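Local coordinates for flavin-dependent thymidylate synthase (Thermus thermophilus, PDB 6J61), which probably catalyses the reductive methylation of dUMP to dTMP, with methylenetetrahydrofolate as methyl donor and FAD and NADPH supplying the reducing power, at residues Thr39-Val42 with Arg43-Ala46; Glu138-Gly141 with Ala142-Ala145. All blocks are in the same frame, centred on the assembly; numbering follows the deposited sequence.

Contact 1 (Thr39-Val42 with Arg43-Ala46); sequences TKTV and REDA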
ATOM      1  N   THR A  39     -12.878 -18.747  18.881  1.00 46.50           N
ATOM      2  CA  THR A  39     -13.320 -19.913  18.119  1.00 46.03           C
ATOM      3  C   THR A  39     -14.634 -20.477  18.640  1.00 46.78           C
ATOM      4  O   THR A  39     -15.132 -20.081  19.698  1.00 45.87           O
ATOM      5  CB  THR A  39     -12.293 -21.050  18.185  1.00 45.05           C
ATOM      6  OG1 THR A  39     -11.661 -21.035  19.471  1.00 46.12           O
ATOM      7  CG2 THR A  39     -11.266 -20.918  17.088  1.00 43.44           C
ATOM      8  N   LYS A  40     -15.189 -21.406  17.873  1.00 48.47           N
ATOM      9  CA  LYS A  40     -16.425 -22.084  18.237  1.00 49.32           C
ATOM     10  C   LYS A  40     -16.273 -23.508  17.737  1.00 49.54           C
ATOM     11  O   LYS A  40     -15.303 -24.178  18.089  1.00 49.39           O
ATOM     12  CB  LYS A  40     -17.639 -21.394  17.605  1.00 49.09           C
ATOM     13  CG  LYS A  40     -17.818 -19.957  18.084  1.00 49.25           C
ATOM     14  CD  LYS A  40     -19.264 -19.484  17.999  1.00 52.63           C
ATOM     15  CE  LYS A  40     -19.412 -18.081  18.601  1.00 53.50           C
ATOM     16  NZ  LYS A  40     -20.828 -17.673  18.820  1.00 53.74           N
ATOM     17  N   THR A  41     -17.204 -23.972  16.914  1.00 49.75           N
ATOM     18  CA  THR A  41     -17.116 -25.328  16.381  1.00 50.31           C
ATOM     19  C   THR A  41     -16.519 -25.282  14.965  1.00 51.51           C
ATOM     20  O   THR A  41     -16.638 -24.271  14.268  1.00 51.17           O
ATOM     21  CB  THR A  41     -18.506 -25.974  16.353  1.00 49.31           C
ATOM     22  OG1 THR A  41     -19.070 -25.850  15.047  1.00 51.66           O
ATOM     23  CG2 THR A  41     -19.422 -25.266  17.332  1.00 50.05           C
ATOM     24  N   VAL A  42     -15.882 -26.366  14.533  1.00 52.94           N
ATOM     25  CA  VAL A  42     -15.267 -26.374  13.206  1.00 55.01           C
ATOM     26  C   VAL A  42     -16.233 -26.154  12.043  1.00 56.52           C
ATOM     27  O   VAL A  42     -15.870 -25.505  11.062  1.00 59.84           O
ATOM     28  CB  VAL A  42     -14.466 -27.673  12.924  1.00 53.24           C
ATOM     29  CG1 VAL A  42     -13.475 -27.941  14.035  1.00 52.61           C
ATOM     30  CG2 VAL A  42     -15.407 -28.825  12.751  1.00 57.37           C
ATOM     31  N   ARG A  43     -17.447 -26.687  12.104  1.00 56.07           N
ATOM     32  CA  ARG A  43     -18.341 -26.435  10.982  1.00 55.24           C
ATOM     33  C   ARG A  43     -18.895 -25.020  11.086  1.00 54.76           C
ATOM     34  O   ARG A  43     -19.293 -24.420  10.084  1.00 55.21           O
ATOM     35  CB  ARG A  43     -19.466 -27.481  10.894  1.00 54.00           C
ATOM     36  CG  ARG A  43     -20.203 -27.799  12.164  1.00 52.78           C
ATOM     37  CD  ARG A  43     -20.957 -29.108  11.971  1.00 51.49           C
ATOM     38  NE  ARG A  43     -22.038 -28.963  11.005  1.00 50.87           N
ATOM     39  CZ  ARG A  43     -23.229 -28.451  11.303  1.00 51.93           C
ATOM     40  NH1 ARG A  43     -23.479 -28.047  12.543  1.00 50.43           N
ATOM     41  NH2 ARG A  43     -24.162 -28.322  10.362  1.00 49.71           N
ATOM     42  N   GLU A  44     -18.890 -24.474  12.296  1.00 53.11           N
ATOM     43  CA  GLU A  44     -19.377 -23.117  12.496  1.00 52.10           C
ATOM     44  C   GLU A  44     -18.306 -22.133  12.010  1.00 51.26           C
ATOM     45  O   GLU A  44     -18.626 -21.081  11.445  1.00 50.15           O
ATOM     46  CB  GLU A  44     -19.682 -22.881  13.971  1.00 50.78           C
ATOM     47  CG  GLU A  44     -20.447 -21.620  14.232  1.00 54.52           C
ATOM     48  CD  GLU A  44     -21.420 -21.768  15.393  1.00 58.13           C
ATOM     49  OE1 GLU A  44     -22.074 -20.759  15.757  1.00 59.50           O
ATOM     50  OE2 GLU A  44     -21.532 -22.893  15.938  1.00 56.04           O
ATOM     51  N   ASP A  45     -17.037 -22.489  12.227  1.00 47.87           N
ATOM     52  CA  ASP A  45     -15.925 -21.649  11.807  1.00 44.84           C
ATOM     53  C   ASP A  45     -15.738 -21.775  10.292  1.00 42.77           C
ATOM     54  O   ASP A  45     -15.445 -20.793   9.601  1.00 43.13           O
ATOM     55  CB  ASP A  45     -14.648 -22.039  12.562  1.00 44.37           C
ATOM     56  CG  ASP A  45     -14.685 -21.619  14.024  1.00 47.96           C
ATOM     57  OD1 ASP A  45     -15.620 -20.878  14.410  1.00 49.19           O
ATOM     58  OD2 ASP A  45     -13.777 -22.013  14.790  1.00 48.84           O
ATOM     59  N   ALA A  46     -15.916 -22.984   9.776  1.00 38.03           N
ATOM     60  CA  ALA A  46     -15.809 -23.211   8.349  1.00 34.54           C
ATOM     61  C   ALA A  46     -16.912 -22.377   7.705  1.00 34.68           C
ATOM     62  O   ALA A  46     -16.698 -21.714   6.700  1.00 35.80           O
ATOM     63  CB  ALA A  46     -16.011 -24.680   8.039  1.00 32.97           C
TER
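The carbonyl oxygen of Thr41 takes two amide hydrogens from the first turn of the following helix. Asp45 N reaches Thr41 O at 2.7 Å, nearly in line with the carbonyl bond, whereas Glu44 N to Thr41 O is weak, its N-H...O angle only 120°. Glu44 N finds a straighter path to the threonine side chain, donating to Thr41 OG1 at 3.1 Å. That bond makes Thr41 the N-cap of helix 42-54, the hydroxyl serving an amide that has no turn of helix before it. Ala46 N to Val42 O, 2.8 Å, is the next backbone bond along. Glu44 carries its CG opposite the backbone N (chi1 -168°) and bends at CG, which brings OE2 to 3.5 Å from Thr41 CG2 and OE1 to 3.8 Å from Lys40 CD. Lys40 NZ stays beyond salt-bridge distance of that carboxylate. Asp45 turns back toward the loop, where OD2 accepts a weak, long but straight bond from Lys40 N (3.4 Å, 173°) and packs against the methyl CG2 of Thr39. Its other oxygen, OD1, forms a salt bridge with Arg32 of helix 24-32. With an alanine here, Arg32 is likely to lose this counter-charge, and Lys40 N its weak tie to the helix. Thr39 also rests on Arg25 and Val28 of helix 24-32.

Contact 2 (Glu138-Gly141 with Ala142-Ala145); sequences EAYG and AYRA
Tyr140 lays one face of its ring against CD2 of Tyr143 and turns its edge to the side chain of Arg144. All three residues lie on helix 132-148, where spacings of three and four put them on the same side, and the alpha-helical bonding is regular: Ala142 N to Glu138 O is 2.7 Å, Tyr143 N to Ala139 O 2.9 Å, and Ala145 N to Gly141 O 2.9 Å. The two tyrosines both set CG opposite the backbone N (chi1 177° for Tyr143), which sends their rings off the helix along similar paths. The rings meet with planes 55° apart and Tyr140 CE1 at 3.8 Å from Tyr143 CD2, a van der Waals contact between obliquely set rings. Their hydroxyls converge on one residue, Leu98: Tyr140 OH is bonded to its carbonyl O and Tyr143 OH to its N, which pins both rings to the same peptide segment. Tyr143 also touches Arg157, predicted to bind dUMP in a site shared between subunits, so it probably belongs to the second shell of that pocket. Ala139 and Ala142 pack on Val135 and Leu131 of a second subunit, so the helix forms part of an interface within the homotetramer. Extended from CG to NE, Arg144 crosses obliquely at the Tyr140 edge, with NE 3.1 Å from Tyr140 CE2. Its guanidinium plane stands at 71° to the ring, and its CZ lies in the ring plane, 3.8 Å from Tyr140 CE2.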
ATOM      1  N   GLU A 138      29.834 -18.194 -21.436  1.00 54.88           N
ATOM      2  CA  GLU A 138      30.543 -16.992 -21.858  1.00 54.45           C
ATOM      3  C   GLU A 138      30.292 -15.916 -20.812  1.00 54.99           C
ATOM      4  O   GLU A 138      31.228 -15.352 -20.234  1.00 54.68           O
ATOM      5  CB  GLU A 138      30.030 -16.512 -23.227  1.00 54.70           C
ATOM      6  CG  GLU A 138      30.214 -17.515 -24.363  1.00 56.32           C
ATOM      7  CD  GLU A 138      31.677 -17.805 -24.658  1.00 57.46           C
ATOM      8  OE1 GLU A 138      31.981 -18.887 -25.208  1.00 57.45           O
ATOM      9  OE2 GLU A 138      32.527 -16.945 -24.348  1.00 58.07           O
ATOM     10  N   ALA A 139      29.011 -15.660 -20.561  1.00 55.05           N
ATOM     11  CA  ALA A 139      28.592 -14.656 -19.599  1.00 53.48           C
ATOM     12  C   ALA A 139      29.197 -14.876 -18.221  1.00 51.98           C
ATOM     13  O   ALA A 139      29.734 -13.939 -17.634  1.00 52.50           O
ATOM     14  CB  ALA A 139      27.074 -14.625 -19.508  1.00 54.65           C
ATOM     15  N   TYR A 140      29.120 -16.087 -17.683  1.00 50.12           N
ATOM     16  CA  TYR A 140      29.705 -16.278 -16.362  1.00 50.49           C
ATOM     17  C   TYR A 140      31.215 -16.135 -16.477  1.00 49.86           C
ATOM     18  O   TYR A 140      31.897 -15.817 -15.501  1.00 49.89           O
ATOM     19  CB  TYR A 140      29.367 -17.639 -15.763  1.00 49.27           C
ATOM     20  CG  TYR A 140      29.530 -17.630 -14.266  1.00 49.55           C
ATOM     21  CD1 TYR A 140      28.565 -17.051 -13.456  1.00 50.75           C
ATOM     22  CD2 TYR A 140      30.682 -18.137 -13.656  1.00 50.90           C
ATOM     23  CE1 TYR A 140      28.734 -16.967 -12.069  1.00 50.73           C
ATOM     24  CE2 TYR A 140      30.864 -18.059 -12.269  1.00 48.45           C
ATOM     25  CZ  TYR A 140      29.881 -17.469 -11.485  1.00 49.54           C
ATOM     26  OH  TYR A 140      30.033 -17.368 -10.120  1.00 49.27           O
ATOM     27  N   GLY A 141      31.731 -16.373 -17.683  1.00 48.99           N
ATOM     28  CA  GLY A 141      33.156 -16.237 -17.915  1.00 46.82           C
ATOM     29  C   GLY A 141      33.511 -14.769 -17.793  1.00 46.16           C
ATOM     30  O   GLY A 141      34.428 -14.394 -17.054  1.00 45.11           O
ATOM     31  N   ALA A 142      32.760 -13.938 -18.513  1.00 44.52           N
ATOM     32  CA  ALA A 142      32.954 -12.494 -18.498  1.00 44.25           C
ATOM     33  C   ALA A 142      32.845 -11.963 -17.069  1.00 44.65           C
ATOM     34  O   ALA A 142      33.655 -11.155 -16.627  1.00 45.37           O
ATOM     35  CB  ALA A 142      31.919 -11.829 -19.390  1.00 42.03           C
ATOM     36  N   TYR A 143      31.839 -12.426 -16.347  1.00 46.61           N
ATOM     37  CA  TYR A 143      31.640 -12.008 -14.970  1.00 49.66           C
ATOM     38  C   TYR A 143      32.886 -12.284 -14.124  1.00 51.42           C
ATOM     39  O   TYR A 143      33.342 -11.416 -13.381  1.00 50.44           O
ATOM     40  CB  TYR A 143      30.454 -12.753 -14.379  1.00 48.68           C
ATOM     41  CG  TYR A 143      30.197 -12.442 -12.931  1.00 49.30           C
ATOM     42  CD1 TYR A 143      29.874 -11.144 -12.525  1.00 49.27           C
ATOM     43  CD2 TYR A 143      30.215 -13.455 -11.968  1.00 48.36           C
ATOM     44  CE1 TYR A 143      29.565 -10.865 -11.191  1.00 50.24           C
ATOM     45  CE2 TYR A 143      29.907 -13.187 -10.636  1.00 49.46           C
ATOM     46  CZ  TYR A 143      29.579 -11.891 -10.257  1.00 50.05           C
ATOM     47  OH  TYR A 143      29.237 -11.628  -8.954  1.00 52.63           O
ATOM     48  N   ARG A 144      33.421 -13.501 -14.229  1.00 53.87           N
ATOM     49  CA  ARG A 144      34.622 -13.876 -13.479  1.00 56.42           C
ATOM     50  C   ARG A 144      35.803 -13.004 -13.895  1.00 55.05           C
ATOM     51  O   ARG A 144      36.494 -12.435 -13.050  1.00 53.96           O
ATOM     52  CB  ARG A 144      34.963 -15.355 -13.713  1.00 60.77           C
ATOM     53  CG  ARG A 144      34.270 -16.328 -12.752  1.00 65.45           C
ATOM     54  CD  ARG A 144      34.473 -17.781 -13.181  1.00 68.29           C
ATOM     55  NE  ARG A 144      33.877 -18.739 -12.246  1.00 70.69           N
ATOM     56  CZ  ARG A 144      34.334 -18.973 -11.016  1.00 71.68           C
ATOM     57  NH1 ARG A 144      35.399 -18.314 -10.568  1.00 71.77           N
ATOM     58  NH2 ARG A 144      33.736 -19.874 -10.242  1.00 69.72           N
ATOM     59  N   ALA A 145      36.022 -12.904 -15.203  1.00 54.21           N
ATOM     60  CA  ALA A 145      37.101 -12.096 -15.750  1.00 55.12           C
ATOM     61  C   ALA A 145      37.040 -10.684 -15.172  1.00 56.81           C
ATOM     62  O   ALA A 145      38.003 -10.209 -14.560  1.00 56.89           O
ATOM     63  CB  ALA A 145      36.985 -12.044 -17.264  1.00 54.79           C
TER

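Following the chain from the N terminus, contact 1 comes first: the loop after helix 24-32 ends at residues 39-42, and contact 1 closes that turn onto the start of helix 42-54. The chain then passes through strands 65-73 and 87-90 before reaching helix 132-148, within which contact 2 joins successive turns and closes no loop. The two are in series and neither nest nor cross. The centres of contact 1 and contact 2 lie about 58 Å apart, on opposite sides of the chain's centre, and the nearest atoms of contact 1 and contact 2 about 49 Å apart. Contact 1 joins the loop after helix 24-32 to the first turn of helix 42-54, while contact 2 lies where its helix meets a second subunit.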